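Local structure of putative hydroxymethylglutaryl-CoA synthase (Streptococcus mutans, 3SQZ) at residues F270-L273 with A274-F278; A300-L303 with Y304-I308. The protein binds coenzyme A and probably acts as a hydroxymethylglutaryl-CoA synthase, an acyltransferase of the thiolase fold. One frame throughout, in Å; residues are numbered along the deposited sequence.

Interaction 1 (F270-L273 with A274-F278); sequences FPKL and ALKGF. With COA (coenzyme A), chain D.
Lys272 and Lys276, one helical turn apart, meet along their aliphatic chains at 4.1 Å between Lys272 CG and Lys276 CE and reach the 3'-phosphate of coenzyme A by different routes. Lys276 is extended beyond CG, and its NZ lies 2.6 Å from COA O7A, a short hydrogen bond between presumably opposite charges. Lys272 instead bends at chi2, chi3 and chi4, each near +65°. This curl brings its NZ to COA O8A at 2.9 Å, with a weak bond to the ester oxygen O3B and a further one to Gly70 O. Lys272 NZ and Lys276 NZ stay 6.1 Å apart, with the phosphate between them, whose negative charge probably attracts both.

These lysines are partly exposed, whereas the side towards the pantetheine arm is buried and closely packed. There the Phe270 ring is filled on both faces: Leu273 CB sits 3.7 Å above one, and the COA methyl CEP lies over the opposite one, 3.5 Å from Phe270 CZ, each offset toward the rim. Phe270 is the N-cap residue of helix 271-279, which runs beside strand 263-266 in the thiolase fold; with this N-cap, the helix residues Lys272, Leu273 and Lys276 line the coenzyme A pocket. Leu273 meets the far end of the arm, its CD2 3.6 Å from the coenzyme A sulfur S1P.

Behind these side chains the backbone is regular: Leu275 N to Pro271 O, Lys276 N to Lys272 O and Gly277 N to Leu273 O are hydrogen bonds, each 3.0 Å long. On the buried flank, Ala274 packs on Phe266 and Phe298; Leu275, partly exposed, reaches Lys295 and Phe298 of helix 288-302.

Interaction 2 (A300-L303 with Y304-I308); sequences ASIL and YSKQI
Ile302 and Lys306 cross at an angle, the CD1 end of the isoleucine coming within 3.6 Å of Lys306 CE. With CG1 between the backbone N and the carbonyl carbon (chi1 67°), the CG1-CD1 branch of Ile302 is the one that meets the lysine, whose chain is extended beyond CG and passes over the Ile302 carbonyl, with Lys306 CG 3.4 Å from Ile302 O. The methylenes thus make the contact and the amino group continues past it. Lys306 N also bonds to Ile302 O, at 3.1 Å.

Tyr304 is directed differently: its ring leaves the turn toward helix 366-371, and its OH bonds to Glu325. On the Leu303 side, Gln307 folds back at chi2 (-53°), so that water 2 can link Leu303 O to Gln307 NE2, each 2.8 Å away; Asn74 OD1 also takes a bond from this amide. A second water gives a hydrogen bond to Ser301 O and accepts one from Ser305 N, joining backbone groups too far apart to bond directly. The two waters thus bridge the break between helix 288-302 and the short helix 305-308, which precedes Asn310, a predicted substrate-binding residue.

In the fold
The two interactions are consecutive along the chain, interaction 1 on helix 271-279 and interaction 2 beginning at the end of the next helix, 288-302; their centres lie 12 Å apart. They meet at Pro271, the first residue of helix 271-279: its CB is 4.0 Å from Ile302 CD1 and its CG 4.0 Å from Lys306 CG. Interaction 1 touches coenzyme A itself, whereas the Ile302 side chain remains about 12 Å from the cofactor, consistent with a place behind the pocket-lining helix 271-279. Leu268 touches both, through Ala274, Ile302 and Ser305. The Leu273 side chain is about 6 Å from that of His267, a predicted proton donor/acceptor, and the Ser305 side chain about 8 Å from that of Asn310.

Interaction 1 (F270-L273 with A274-F278)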
# COMPACT_ATOMS: atom_id res chain seq x y z
N PHE A 270 7.86 -7.61 1.24
CA PHE A 270 8.87 -7.63 2.29
C PHE A 270 10.12 -6.98 1.69
O PHE A 270 10.34 -7.06 0.49
CB PHE A 270 9.12 -9.05 2.83
CG PHE A 270 9.51 -10.08 1.78
CD1 PHE A 270 10.82 -10.50 1.64
CD2 PHE A 270 8.54 -10.65 0.97
CE1 PHE A 270 11.17 -11.46 0.70
CE2 PHE A 270 8.88 -11.60 0.02
CZ PHE A 270 10.20 -12.01 -0.11
N PRO A 271 10.92 -6.28 2.52
CA PRO A 271 11.97 -5.46 1.90
C PRO A 271 13.05 -6.24 1.16
O PRO A 271 13.60 -5.70 0.20
CB PRO A 271 12.54 -4.68 3.09
CG PRO A 271 11.40 -4.58 4.04
CD PRO A 271 10.71 -5.92 3.93
N LYS A 272 13.35 -7.48 1.55
CA LYS A 272 14.33 -8.26 0.80
C LYS A 272 13.94 -8.44 -0.68
O LYS A 272 14.81 -8.39 -1.55
CB LYS A 272 14.58 -9.62 1.47
CG LYS A 272 15.43 -10.58 0.64
CD LYS A 272 16.87 -10.09 0.44
CE LYS A 272 17.70 -10.18 1.71
NZ LYS A 272 17.86 -11.58 2.20
N LEU A 273 12.65 -8.63 -0.97
CA LEU A 273 12.24 -8.78 -2.36
C LEU A 273 12.51 -7.50 -3.16
O LEU A 273 12.99 -7.55 -4.28
CB LEU A 273 10.78 -9.20 -2.48
CG LEU A 273 10.31 -9.47 -3.92
CD1 LEU A 273 11.18 -10.54 -4.57
CD2 LEU A 273 8.85 -9.89 -3.94
N ALA A 274 12.21 -6.36 -2.55
CA ALA A 274 12.47 -5.08 -3.20
C ALA A 274 13.97 -4.89 -3.44
O ALA A 274 14.37 -4.35 -4.46
CB ALA A 274 11.91 -3.94 -2.39
N LEU A 275 14.79 -5.32 -2.48
CA LEU A 275 16.24 -5.25 -2.65
C LEU A 275 16.70 -6.11 -3.83
O LEU A 275 17.57 -5.71 -4.61
CB LEU A 275 16.95 -5.67 -1.36
CG LEU A 275 18.48 -5.73 -1.42
CD1 LEU A 275 19.09 -4.37 -1.77
CD2 LEU A 275 19.03 -6.25 -0.10
N LYS A 276 16.12 -7.30 -3.97
CA LYS A 276 16.41 -8.13 -5.13
C LYS A 276 16.02 -7.42 -6.43
O LYS A 276 16.74 -7.49 -7.42
CB LYS A 276 15.70 -9.48 -5.02
CG LYS A 276 16.26 -10.38 -3.94
CD LYS A 276 15.50 -11.69 -3.89
CE LYS A 276 16.08 -12.62 -2.84
NZ LYS A 276 15.37 -13.93 -2.87
N GLY A 277 14.89 -6.72 -6.41
CA GLY A 277 14.45 -5.97 -7.57
C GLY A 277 15.42 -4.85 -7.91
O GLY A 277 15.81 -4.67 -9.06
N PHE A 278 15.81 -4.10 -6.89
CA PHE A 278 16.79 -3.04 -7.04
C PHE A 278 18.08 -3.58 -7.66
O PHE A 278 18.59 -3.03 -8.64
CB PHE A 278 17.06 -2.39 -5.68
CG PHE A 278 18.06 -1.27 -5.72
CD1 PHE A 278 17.65 0.02 -6.02
CD2 PHE A 278 19.40 -1.49 -5.43
CE1 PHE A 278 18.55 1.07 -6.04
CE2 PHE A 278 20.31 -0.44 -5.46
CZ PHE A 278 19.88 0.83 -5.76
N1A COA D . 20.00 -15.68 8.61
C2A COA D . 19.82 -14.87 7.55
N3A COA D . 18.91 -15.21 6.56
C4A COA D . 18.20 -16.37 6.68
C5A COA D . 18.38 -17.21 7.77
C6A COA D . 19.27 -16.88 8.73
N6A COA D . 19.46 -17.73 9.86
N7A COA D . 17.55 -18.29 7.63
C8A COA D . 16.87 -18.15 6.49
N9A COA D . 17.31 -16.94 5.89
C1B COA D . 16.73 -16.32 4.71
C2B COA D . 17.14 -16.63 3.25
O2B COA D . 18.27 -17.21 2.77
C3B COA D . 16.25 -15.66 2.49
O3B COA D . 16.68 -14.62 1.70
P3B COA D . 17.26 -14.83 0.29
O7A COA D . 16.08 -15.13 -0.71
O8A COA D . 17.94 -13.46 -0.05
O9A COA D . 18.26 -15.96 0.31
C4B COA D . 15.04 -15.63 3.34
O4B COA D . 15.60 -15.39 4.65
C5B COA D . 13.78 -16.38 3.08
O5B COA D . 14.12 -17.72 3.29
P1A COA D . 13.04 -18.86 3.07
O1A COA D . 12.45 -18.77 1.61
O2A COA D . 13.67 -20.21 3.33
O3A COA D . 11.89 -18.55 4.13
P2A COA D . 10.41 -19.13 4.04
O4A COA D . 10.41 -20.58 3.42
O5A COA D . 9.81 -19.16 5.42
O6A COA D . 9.54 -18.18 3.10
CBP COA D . 8.80 -16.10 2.07
CCP COA D . 9.80 -16.81 2.95
CDP COA D . 8.87 -16.69 0.70
CEP COA D . 9.11 -14.63 1.99
CAP COA D . 7.44 -16.31 2.67
OAP COA D . 7.26 -15.57 3.81
C9P COA D . 6.31 -16.08 1.68
O9P COA D . 6.03 -16.89 0.80
N8P COA D . 5.54 -14.84 1.88
C7P COA D . 4.55 -14.41 0.91
C6P COA D . 5.14 -13.89 -0.38
C5P COA D . 4.09 -13.31 -1.33
O5P COA D . 3.02 -12.91 -0.92
N4P COA D . 4.43 -13.15 -2.72
C3P COA D . 3.49 -12.49 -3.63
C2P COA D . 3.89 -11.13 -4.14
S1P COA D . 5.54 -10.98 -4.74

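Interaction 2 (A300-L303 with Y304-I308)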
# COMPACT_ATOMS: atom_id res chain seq x y z
N ALA A 300 16.08 4.40 2.17
CA ALA A 300 15.06 5.29 2.71
C ALA A 300 13.66 4.75 2.42
O ALA A 300 12.77 4.83 3.26
CB ALA A 300 15.21 6.69 2.12
N SER A 301 13.48 4.19 1.23
CA SER A 301 12.16 3.73 0.79
C SER A 301 11.63 2.52 1.54
O SER A 301 10.42 2.29 1.55
CB SER A 301 12.15 3.47 -0.73
OG SER A 301 12.71 2.21 -1.06
N ILE A 302 12.51 1.74 2.18
CA ILE A 302 12.06 0.54 2.88
C ILE A 302 11.89 0.72 4.39
O ILE A 302 11.46 -0.20 5.08
CB ILE A 302 12.96 -0.69 2.58
CG1 ILE A 302 14.37 -0.51 3.16
CG2 ILE A 302 13.01 -0.96 1.08
CD1 ILE A 302 15.25 -1.74 2.97
N LEU A 303 12.21 1.90 4.89
CA LEU A 303 12.20 2.14 6.33
C LEU A 303 10.84 1.84 6.98
O LEU A 303 10.77 1.18 8.00
CB LEU A 303 12.58 3.58 6.61
CG LEU A 303 13.57 3.97 7.70
CD1 LEU A 303 14.74 3.00 7.81
CD2 LEU A 303 14.08 5.36 7.39
N TYR A 304 9.76 2.33 6.38
CA TYR A 304 8.45 2.11 6.99
C TYR A 304 8.02 0.65 6.90
O TYR A 304 7.50 0.08 7.86
CB TYR A 304 7.38 3.03 6.40
CG TYR A 304 7.61 4.50 6.65
CD1 TYR A 304 8.47 4.95 7.65
CD2 TYR A 304 6.96 5.46 5.88
CE1 TYR A 304 8.67 6.30 7.87
CE2 TYR A 304 7.15 6.80 6.08
CZ TYR A 304 8.02 7.22 7.08
OH TYR A 304 8.23 8.56 7.30
N SER A 305 8.26 0.04 5.74
CA SER A 305 7.85 -1.34 5.54
C SER A 305 8.52 -2.30 6.55
O SER A 305 7.92 -3.28 6.97
CB SER A 305 8.13 -1.75 4.10
OG SER A 305 7.26 -1.03 3.23
N LYS A 306 9.75 -1.99 6.96
CA LYS A 306 10.44 -2.79 7.97
C LYS A 306 9.67 -2.85 9.29
O LYS A 306 9.88 -3.77 10.08
CB LYS A 306 11.83 -2.23 8.25
CG LYS A 306 12.82 -2.48 7.14
CD LYS A 306 14.22 -2.07 7.55
CE LYS A 306 15.24 -2.40 6.48
NZ LYS A 306 16.61 -1.97 6.84
N GLN A 307 8.83 -1.85 9.54
CA GLN A 307 8.08 -1.76 10.80
C GLN A 307 6.62 -2.17 10.67
O GLN A 307 5.95 -2.35 11.68
CB GLN A 307 8.11 -0.32 11.33
CG GLN A 307 9.50 0.27 11.51
CD GLN A 307 10.39 -0.61 12.33
OE1 GLN A 307 10.02 -1.05 13.42
NE2 GLN A 307 11.57 -0.90 11.80
N ILE A 308 6.12 -2.25 9.43
CA ILE A 308 4.70 -2.43 9.15
C ILE A 308 4.37 -3.77 8.50
O ILE A 308 3.31 -4.34 8.76
CB ILE A 308 4.21 -1.28 8.24
CG1 ILE A 308 4.22 0.02 9.04
CG2 ILE A 308 2.83 -1.58 7.63
CD1 ILE A 308 4.20 1.26 8.20
O HOH W 1 8.47 1.48 3.33
O HOH W 2 12.74 0.85 9.96